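Local coordinates for protein DMATS type aromatic prenyltransferase (Micromonospora olivasterospora, PDB 6ZRY) that probably transfers a dimethylallyl group onto the indole ring of tryptophan, which it binds inside an ABBA-type prenyltransferase barrel, at residues L167-L172 with Q207-K211; T250-R256 with I280-V284. All coordinates share one frame; numbering follows the deposited sequence.

Interaction 1: L167-L172 with Q207-K211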
ATOM      1  N   LEU A 167      -8.253  10.802  14.673  1.00 20.89           N
ATOM      2  CA  LEU A 167      -9.589  10.227  14.401  1.00 21.87           C
ATOM      3  C   LEU A 167     -10.659  11.033  15.145  1.00 22.68           C
ATOM      4  O   LEU A 167     -11.672  11.331  14.529  1.00 23.37           O
ATOM      5  CB  LEU A 167      -9.618   8.759  14.793  1.00 22.80           C
ATOM      6  CG  LEU A 167      -8.775   7.849  13.923  1.00 23.19           C
ATOM      7  CD1 LEU A 167      -8.875   6.424  14.427  1.00 24.12           C
ATOM      8  CD2 LEU A 167      -9.208   7.938  12.476  1.00 23.50           C
ATOM      9  N   HIS A 168     -10.417  11.435  16.394  1.00 23.08           N
ATOM     10  CA  HIS A 168     -11.372  12.292  17.160  1.00 24.10           C
ATOM     11  C   HIS A 168     -11.668  13.578  16.377  1.00 25.20           C
ATOM     12  O   HIS A 168     -12.853  13.933  16.207  1.00 25.35           O
ATOM     13  CB  HIS A 168     -10.830  12.602  18.562  1.00 23.92           C
ATOM     14  CG  HIS A 168     -11.720  13.521  19.320  1.00 23.79           C
ATOM     15  ND1 HIS A 168     -13.059  13.272  19.471  1.00 23.56           N
ATOM     16  CD2 HIS A 168     -11.485  14.692  19.909  1.00 24.06           C
ATOM     17  CE1 HIS A 168     -13.606  14.261  20.128  1.00 23.93           C
ATOM     18  NE2 HIS A 168     -12.670  15.136  20.407  1.00 23.79           N
ATOM     19  N   ARG A 169     -10.643  14.242  15.871  1.00 26.41           N
ATOM     20  CA  ARG A 169     -10.828  15.491  15.097  1.00 29.40           C
ATOM     21  C   ARG A 169     -11.722  15.229  13.897  1.00 29.46           C
ATOM     22  O   ARG A 169     -12.450  16.118  13.517  1.00 30.27           O
ATOM     23  CB  ARG A 169      -9.517  16.063  14.597  1.00 31.64           C
ATOM     24  CG  ARG A 169      -8.692  16.705  15.689  1.00 35.15           C
ATOM     25  CD  ARG A 169      -8.193  18.043  15.239  1.00 38.10           C
ATOM     26  NE  ARG A 169      -7.165  18.508  16.143  1.00 39.68           N
ATOM     27  CZ  ARG A 169      -5.971  18.926  15.780  1.00 40.98           C
ATOM     28  NH1 ARG A 169      -5.628  18.983  14.499  1.00 40.17           N
ATOM     29  NH2 ARG A 169      -5.121  19.317  16.714  1.00 43.24           N
ATOM     30  N   LEU A 170     -11.629  14.058  13.290  1.00 28.58           N
ATOM     31  CA  LEU A 170     -12.365  13.787  12.036  1.00 28.05           C
ATOM     32  C   LEU A 170     -13.801  13.363  12.331  1.00 27.98           C
ATOM     33  O   LEU A 170     -14.558  13.236  11.374  1.00 28.23           O
ATOM     34  CB  LEU A 170     -11.600  12.730  11.253  1.00 27.17           C
ATOM     35  CG  LEU A 170     -10.286  13.224  10.656  1.00 27.07           C
ATOM     36  CD1 LEU A 170      -9.513  12.059  10.048  1.00 26.03           C
ATOM     37  CD2 LEU A 170     -10.540  14.303   9.607  1.00 27.19           C
ATOM     38  N   GLY A 171     -14.161  13.151  13.611  1.00 27.79           N
ATOM     39  CA  GLY A 171     -15.497  12.688  14.006  1.00 27.57           C
ATOM     40  C   GLY A 171     -15.592  11.179  13.948  1.00 27.32           C
ATOM     41  O   GLY A 171     -16.716  10.652  13.888  1.00 28.94           O
ATOM     42  N   LEU A 172     -14.453  10.514  13.995  1.00 25.69           N
ATOM     43  CA  LEU A 172     -14.307   9.062  14.095  1.00 25.50           C
ATOM     44  C   LEU A 172     -13.806   8.771  15.514  1.00 26.77           C
ATOM     45  O   LEU A 172     -13.804   9.724  16.363  1.00 29.85           O
ATOM     46  CB  LEU A 172     -13.335   8.593  12.998  1.00 25.14           C
ATOM     47  CG  LEU A 172     -13.800   8.886  11.558  1.00 25.50           C
ATOM     48  CD1 LEU A 172     -12.714   8.583  10.532  1.00 25.55           C
ATOM     49  CD2 LEU A 172     -15.072   8.107  11.236  1.00 26.14           C
ATOM     50  N   GLN A 207     -18.479  11.887   3.807  1.00 35.94           N
ATOM     51  CA  GLN A 207     -18.265  11.587   5.243  1.00 35.04           C
ATOM     52  C   GLN A 207     -16.783  11.272   5.492  1.00 32.07           C
ATOM     53  O   GLN A 207     -16.054  10.912   4.534  1.00 31.28           O
ATOM     54  CB  GLN A 207     -19.220  10.475   5.689  1.00 38.17           C
ATOM     55  CG  GLN A 207     -19.219   9.254   4.796  1.00 40.78           C
ATOM     56  CD  GLN A 207     -20.238   8.228   5.223  1.00 43.97           C
ATOM     57  OE1 GLN A 207     -20.944   8.395   6.228  1.00 46.12           O
ATOM     58  NE2 GLN A 207     -20.320   7.147   4.454  1.00 46.50           N
ATOM     59  N   ALA A 208     -16.333  11.471   6.718  1.00 29.16           N
ATOM     60  CA  ALA A 208     -14.959  11.167   7.139  1.00 27.46           C
ATOM     61  C   ALA A 208     -14.745   9.655   6.988  1.00 26.35           C
ATOM     62  O   ALA A 208     -15.671   8.858   7.338  1.00 23.98           O
ATOM     63  CB  ALA A 208     -14.733  11.647   8.556  1.00 27.53           C
ATOM     64  N   ARG A 209     -13.587   9.274   6.500  1.00 25.78           N
ATOM     65  CA  ARG A 209     -13.218   7.856   6.287  1.00 26.99           C
ATOM     66  C   ARG A 209     -11.699   7.747   6.389  1.00 24.54           C
ATOM     67  O   ARG A 209     -11.002   8.616   5.821  1.00 24.66           O
ATOM     68  CB  ARG A 209     -13.775   7.420   4.940  1.00 30.23           C
ATOM     69  CG  ARG A 209     -13.287   6.068   4.450  1.00 33.94           C
ATOM     70  CD  ARG A 209     -13.942   5.772   3.109  1.00 36.44           C
ATOM     71  NE  ARG A 209     -15.149   5.005   3.361  1.00 40.24           N
ATOM     72  CZ  ARG A 209     -15.360   3.758   2.953  1.00 40.92           C
ATOM     73  NH1 ARG A 209     -16.494   3.150   3.264  1.00 41.43           N
ATOM     74  NH2 ARG A 209     -14.452   3.131   2.218  1.00 41.98           N
ATOM     75  N   VAL A 210     -11.216   6.794   7.158  1.00 22.41           N
ATOM     76  CA  VAL A 210      -9.764   6.539   7.359  1.00 21.12           C
ATOM     77  C   VAL A 210      -9.516   5.041   7.212  1.00 20.67           C
ATOM     78  O   VAL A 210     -10.338   4.226   7.704  1.00 19.76           O
ATOM     79  CB  VAL A 210      -9.292   7.032   8.726  1.00 20.60           C
ATOM     80  CG1 VAL A 210      -7.850   6.623   9.017  1.00 20.48           C
ATOM     81  CG2 VAL A 210      -9.488   8.537   8.889  1.00 20.75           C
ATOM     82  N   LYS A 211      -8.419   4.686   6.568  1.00 20.12           N
ATOM     83  CA  LYS A 211      -7.947   3.307   6.537  1.00 20.19           C
ATOM     84  C   LYS A 211      -6.692   3.239   7.399  1.00 18.98           C
ATOM     85  O   LYS A 211      -5.729   3.941   7.077  1.00 18.19           O
ATOM     86  CB  LYS A 211      -7.753   2.924   5.082  1.00 22.39           C
ATOM     87  CG  LYS A 211      -7.821   1.468   4.778  1.00 25.17           C
ATOM     88  CD  LYS A 211      -8.128   1.248   3.293  1.00 27.24           C
ATOM     89  CE  LYS A 211      -7.453   0.039   2.707  1.00 29.42           C
ATOM     90  NZ  LYS A 211      -7.834  -0.146   1.277  1.00 31.62           N
TER
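Leu-172 and Val-210 meet where the chain leaves helix 159-170 and passes over the start of strand 209-220. The Leu-172 side chain leaves its backbone with CB heading toward the strand. One bond further out, CG lies 4.2 Å from Ala-208 CB, and there the chain forks. CD2 comes only loosely, 4.0 Å, beside Ala-208 O. CD1 reaches along the strand, passing the amide nitrogens of Arg-209 and Val-210, and ends 3.6 Å from Val-210 CG2. The same methyl of Val-210 takes two more leucine tips: Leu-167 CD2 at 3.6 Å and Leu-170 CD1 at 3.7 Å, the latter side chain lying almost at right angles to the valine. With CG1 of Val-210 anti to the backbone N (chi1 173°), CG2 is the branch turned to all three leucines.

In ABBA-barrel terms, this is a helix of the outer ring lying against the antiparallel barrel. Val-210 turns its side chain to the helix, while Arg-209 starts off the other way. Phe-198 of strand 193-201 touches Leu-167, Leu-170 and Val-210, and Phe-264 of strand 258-265 touches Leu-167, so the apolar patch extends across three strands.

The helix end is a Schellman motif. Gly-171 has positive phi (85°), its N bonds back to His-168 O, and Leu-172 N reaches Leu-167 O at 2.9 Å. That turn swings Leu-172 back over the strand. Beside it, Ala-208 CB comes within 3.2 Å of Leu-170 O, and the backbone N of Ala-208 is bonded to Glu-266.

Interaction 2: T250-R256 with I280-V284. With TRP (tryptophan), chain C.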
ATOM      1  N   THR A 250       2.366 -22.043   6.080  1.00 32.38           N
ATOM      2  CA  THR A 250       2.833 -21.226   7.247  1.00 33.50           C
ATOM      3  C   THR A 250       1.628 -20.851   8.138  1.00 32.14           C
ATOM      4  O   THR A 250       0.643 -20.363   7.599  1.00 29.43           O
ATOM      5  CB  THR A 250       3.546 -19.933   6.784  1.00 33.94           C
ATOM      6  OG1 THR A 250       4.501 -20.228   5.763  1.00 35.41           O
ATOM      7  CG2 THR A 250       4.262 -19.227   7.914  1.00 35.11           C
ATOM      8  N   ARG A 251       1.735 -21.043   9.449  1.00 33.52           N
ATOM      9  CA  ARG A 251       0.756 -20.526  10.455  1.00 35.00           C
ATOM     10  C   ARG A 251       1.373 -19.365  11.240  1.00 33.84           C
ATOM     11  O   ARG A 251       0.608 -18.505  11.702  1.00 31.06           O
ATOM     12  CB  ARG A 251       0.330 -21.615  11.446  1.00 38.12           C
ATOM     13  CG  ARG A 251      -0.552 -22.717  10.859  1.00 40.24           C
ATOM     14  CD  ARG A 251      -1.213 -23.529  11.970  1.00 42.69           C
ATOM     15  NE  ARG A 251      -1.922 -22.618  12.872  1.00 44.36           N
ATOM     16  CZ  ARG A 251      -3.189 -22.223  12.732  1.00 45.57           C
ATOM     17  NH1 ARG A 251      -3.935 -22.689  11.739  1.00 45.81           N
ATOM     18  NH2 ARG A 251      -3.705 -21.354  13.594  1.00 45.68           N
ATOM     19  N   ARG A 252       2.690 -19.407  11.466  1.00 34.63           N
ATOM     20  CA  ARG A 252       3.480 -18.325  12.095  1.00 35.85           C
ATOM     21  C   ARG A 252       4.177 -17.572  10.983  1.00 33.31           C
ATOM     22  O   ARG A 252       5.033 -18.158  10.356  1.00 34.09           O
ATOM     23  CB  ARG A 252       4.594 -18.843  13.005  1.00 39.24           C
ATOM     24  CG  ARG A 252       4.127 -19.616  14.215  1.00 42.63           C
ATOM     25  CD  ARG A 252       5.180 -19.689  15.329  1.00 45.56           C
ATOM     26  NE  ARG A 252       5.975 -18.458  15.560  1.00 47.99           N
ATOM     27  CZ  ARG A 252       5.485 -17.239  15.888  1.00 49.75           C
ATOM     28  NH1 ARG A 252       4.185 -17.024  15.994  1.00 50.45           N
ATOM     29  NH2 ARG A 252       6.314 -16.229  16.085  1.00 51.24           N
ATOM     30  N   PHE A 253       3.822 -16.331  10.762  1.00 30.88           N
ATOM     31  CA  PHE A 253       4.454 -15.486   9.728  1.00 28.94           C
ATOM     32  C   PHE A 253       5.637 -14.783  10.409  1.00 29.77           C
ATOM     33  O   PHE A 253       5.532 -13.607  10.778  1.00 30.39           O
ATOM     34  CB  PHE A 253       3.375 -14.643   9.057  1.00 27.24           C
ATOM     35  CG  PHE A 253       2.452 -15.447   8.160  1.00 25.36           C
ATOM     36  CD1 PHE A 253       1.465 -16.274   8.683  1.00 24.25           C
ATOM     37  CD2 PHE A 253       2.594 -15.398   6.777  1.00 24.74           C
ATOM     38  CE1 PHE A 253       0.635 -17.006   7.847  1.00 24.11           C
ATOM     39  CE2 PHE A 253       1.746 -16.122   5.943  1.00 23.78           C
ATOM     40  CZ  PHE A 253       0.778 -16.933   6.480  1.00 23.56           C
ATOM     41  N   ASP A 254       6.728 -15.541  10.583  1.00 30.95           N
ATOM     42  CA  ASP A 254       7.984 -15.119  11.264  1.00 32.69           C
ATOM     43  C   ASP A 254       8.977 -14.524  10.266  1.00 31.26           C
ATOM     44  O   ASP A 254      10.015 -14.024  10.721  1.00 31.19           O
ATOM     45  CB  ASP A 254       8.625 -16.285  12.012  1.00 35.75           C
ATOM     46  CG  ASP A 254       7.900 -16.604  13.293  1.00 37.87           C
ATOM     47  OD1 ASP A 254       7.143 -15.712  13.785  1.00 38.22           O
ATOM     48  OD2 ASP A 254       8.085 -17.739  13.795  1.00 41.76           O
ATOM     49  N   GLY A 255       8.677 -14.569   8.970  1.00 29.61           N
ATOM     50  CA  GLY A 255       9.379 -13.754   7.966  1.00 27.81           C
ATOM     51  C   GLY A 255       8.830 -12.347   7.967  1.00 26.98           C
ATOM     52  O   GLY A 255       8.636 -11.787   9.055  1.00 27.27           O
ATOM     53  N   ARG A 256       8.556 -11.791   6.797  1.00 25.27           N
ATOM     54  CA  ARG A 256       7.921 -10.473   6.692  1.00 24.45           C
ATOM     55  C   ARG A 256       6.526 -10.590   7.288  1.00 22.46           C
ATOM     56  O   ARG A 256       5.879 -11.634   7.163  1.00 21.10           O
ATOM     57  CB  ARG A 256       7.939  -9.976   5.258  1.00 25.70           C
ATOM     58  CG  ARG A 256       9.339  -9.663   4.770  1.00 27.50           C
ATOM     59  CD  ARG A 256       9.309  -8.997   3.420  1.00 28.73           C
ATOM     60  NE  ARG A 256      10.621  -8.911   2.808  1.00 30.59           N
ATOM     61  CZ  ARG A 256      11.515  -7.938   3.016  1.00 32.95           C
ATOM     62  NH1 ARG A 256      11.258  -6.941   3.850  1.00 32.99           N
ATOM     63  NH2 ARG A 256      12.681  -7.987   2.390  1.00 34.63           N
ATOM     64  N   ILE A 280       3.918 -12.181   0.386  1.00 16.22           N
ATOM     65  CA  ILE A 280       4.087 -13.526  -0.223  1.00 15.71           C
ATOM     66  C   ILE A 280       5.532 -13.741  -0.640  1.00 15.84           C
ATOM     67  O   ILE A 280       5.989 -14.871  -0.544  1.00 16.16           O
ATOM     68  CB  ILE A 280       3.093 -13.713  -1.367  1.00 15.64           C
ATOM     69  CG1 ILE A 280       3.184 -15.139  -1.929  1.00 16.28           C
ATOM     70  CG2 ILE A 280       3.262 -12.659  -2.437  1.00 15.45           C
ATOM     71  CD1 ILE A 280       1.989 -15.570  -2.681  1.00 17.00           C
ATOM     72  N   ARG A 281       6.263 -12.679  -1.024  1.00 15.70           N
ATOM     73  CA  ARG A 281       7.684 -12.775  -1.453  1.00 16.15           C
ATOM     74  C   ARG A 281       8.530 -13.428  -0.361  1.00 17.06           C
ATOM     75  O   ARG A 281       9.595 -13.997  -0.691  1.00 17.40           O
ATOM     76  CB  ARG A 281       8.269 -11.399  -1.775  1.00 16.02           C
ATOM     77  CG  ARG A 281       8.390 -10.456  -0.572  1.00 16.39           C
ATOM     78  CD  ARG A 281       8.829  -9.116  -1.112  1.00 16.88           C
ATOM     79  NE  ARG A 281       9.123  -8.066  -0.175  1.00 17.39           N
ATOM     80  CZ  ARG A 281       8.238  -7.369   0.536  1.00 18.04           C
ATOM     81  NH1 ARG A 281       6.950  -7.639   0.509  1.00 17.58           N
ATOM     82  NH2 ARG A 281       8.666  -6.368   1.295  1.00 19.09           N
ATOM     83  N   SER A 282       8.106 -13.358   0.887  1.00 17.65           N
ATOM     84  CA  SER A 282       8.874 -13.890   2.052  1.00 18.85           C
ATOM     85  C   SER A 282       8.618 -15.402   2.229  1.00 19.41           C
ATOM     86  O   SER A 282       9.351 -16.024   2.988  1.00 20.75           O
ATOM     87  CB  SER A 282       8.523 -13.112   3.290  1.00 19.41           C
ATOM     88  OG  SER A 282       9.347 -13.446   4.386  1.00 20.87           O
ATOM     89  N   TYR A 283       7.631 -15.975   1.543  1.00 19.24           N
ATOM     90  CA  TYR A 283       7.105 -17.335   1.831  1.00 19.36           C
ATOM     91  C   TYR A 283       7.115 -18.216   0.588  1.00 19.33           C
ATOM     92  O   TYR A 283       6.444 -19.241   0.609  1.00 20.00           O
ATOM     93  CB  TYR A 283       5.726 -17.182   2.485  1.00 19.58           C
ATOM     94  CG  TYR A 283       5.820 -16.425   3.786  1.00 19.39           C
ATOM     95  CD1 TYR A 283       6.322 -17.035   4.922  1.00 19.98           C
ATOM     96  CD2 TYR A 283       5.524 -15.064   3.857  1.00 19.62           C
ATOM     97  CE1 TYR A 283       6.447 -16.354   6.121  1.00 20.18           C
ATOM     98  CE2 TYR A 283       5.652 -14.361   5.047  1.00 19.22           C
ATOM     99  CZ  TYR A 283       6.124 -15.003   6.184  1.00 19.97           C
ATOM    100  OH  TYR A 283       6.267 -14.313   7.361  1.00 19.57           O
ATOM    101  N   VAL A 284       7.887 -17.848  -0.423  1.00 18.93           N
ATOM    102  CA  VAL A 284       7.997 -18.613  -1.693  1.00 19.03           C
ATOM    103  C   VAL A 284       9.477 -18.774  -2.062  1.00 19.91           C
ATOM    104  O   VAL A 284      10.306 -18.027  -1.522  1.00 19.57           O
ATOM    105  CB  VAL A 284       7.232 -17.920  -2.830  1.00 18.09           C
ATOM    106  CG1 VAL A 284       5.731 -17.882  -2.587  1.00 17.72           C
ATOM    107  CG2 VAL A 284       7.783 -16.512  -3.089  1.00 17.61           C
TER
HETATM  108  N   TRP C 601       7.733  -2.214   1.050  1.00 21.48           N
HETATM  109  CA  TRP C 601       7.113  -1.925   2.390  1.00 22.35           C
HETATM  110  C   TRP C 601       6.782  -3.242   3.095  1.00 23.12           C
HETATM  111  O   TRP C 601       6.484  -3.230   4.303  1.00 23.89           O
HETATM  112  CB  TRP C 601       5.871  -1.024   2.251  1.00 22.91           C
HETATM  113  CG  TRP C 601       4.744  -1.619   1.466  1.00 23.25           C
HETATM  114  CD1 TRP C 601       4.596  -1.627   0.105  1.00 22.46           C
HETATM  115  CD2 TRP C 601       3.585  -2.289   1.998  1.00 23.65           C
HETATM  116  NE1 TRP C 601       3.430  -2.261  -0.240  1.00 22.26           N
HETATM  117  CE2 TRP C 601       2.782  -2.668   0.896  1.00 23.01           C
HETATM  118  CE3 TRP C 601       3.138  -2.592   3.292  1.00 24.42           C
HETATM  119  CZ2 TRP C 601       1.575  -3.352   1.051  1.00 23.47           C
HETATM  120  CZ3 TRP C 601       1.944  -3.265   3.443  1.00 23.04           C
HETATM  121  CH2 TRP C 601       1.173  -3.632   2.338  1.00 23.82           C
HETATM  122  OXT TRP C 601       6.817  -4.326   2.471  1.00 20.61           O
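An inverse gamma turn centred on Phe-253, at the short, weakly bonded barrel strand 252-253, carries the chain past one face and the hydroxyl end of Tyr-283, in the loop after strand 273-278; the far end of this contact reaches the tryptophan pocket through Arg-281. Phe-253 and Tyr-283 form a T-shaped pair, with planes at 65° and centroids 5.0 Å apart. The edge of the phenylalanine points at the tyrosine face, CD2 lying 3.6 Å from Tyr-283 CZ. Ser-282 OG lies over the rim of the opposite face of the tyrosine.

Two hydrogen bonds hold Arg-256 at its backbone. Tyr-283 OH donates to Arg-256 O at 2.7 Å, approaching at a tilt from the carbonyl plane, and Arg-256 N gives a nearly straight bond of 3.0 Å (174°) to Ser-282 OG. That OG, anti to its own backbone N, is turned to the N-H.

Further out, the two arginine side chains cross at about a right angle. Arg-256 CD sits above the centre of the Arg-281 guanidinium, the guanidinium planes are only 17° apart, and the NE atoms of Arg-256 and Arg-281 are 3.4 Å from each other. Asp-56 joins them, its OD2 forming salt bridges with Arg-281 NE and Arg-256 NH2. Arg-281 NH1 is held by the backbone oxygen of Ala-328, which helps fix the plane in which Arg-281 NH2 donates to the carboxylate OXT of the bound tryptophan at 3.0 Å.

Both contacts reach the same barrel sheet, whose strands 209-220 and 252-253 are antiparallel neighbours, yet their centres are 33 Å apart and their nearest atoms about 16 Å. Each is partly buried, their centres about 20 Å and about 18 Å from the chain centre. Interaction 1 joins an outer helix to the beginning of a strand almost entirely through methyl contacts, with two backbone carbonyl oxygens at the margin and neither hydrogen bond nor salt bridge between its segments. Interaction 2 joins the chain around the short strand 252-253 to a 3-10 turn after strand 273-278 and is the more mixed: an aromatic pair, backbone grips by side-chain hydroxyls, and charged groups organised around an aspartate. Only 250-256 with 280-284 includes a residue of the tryptophan pocket.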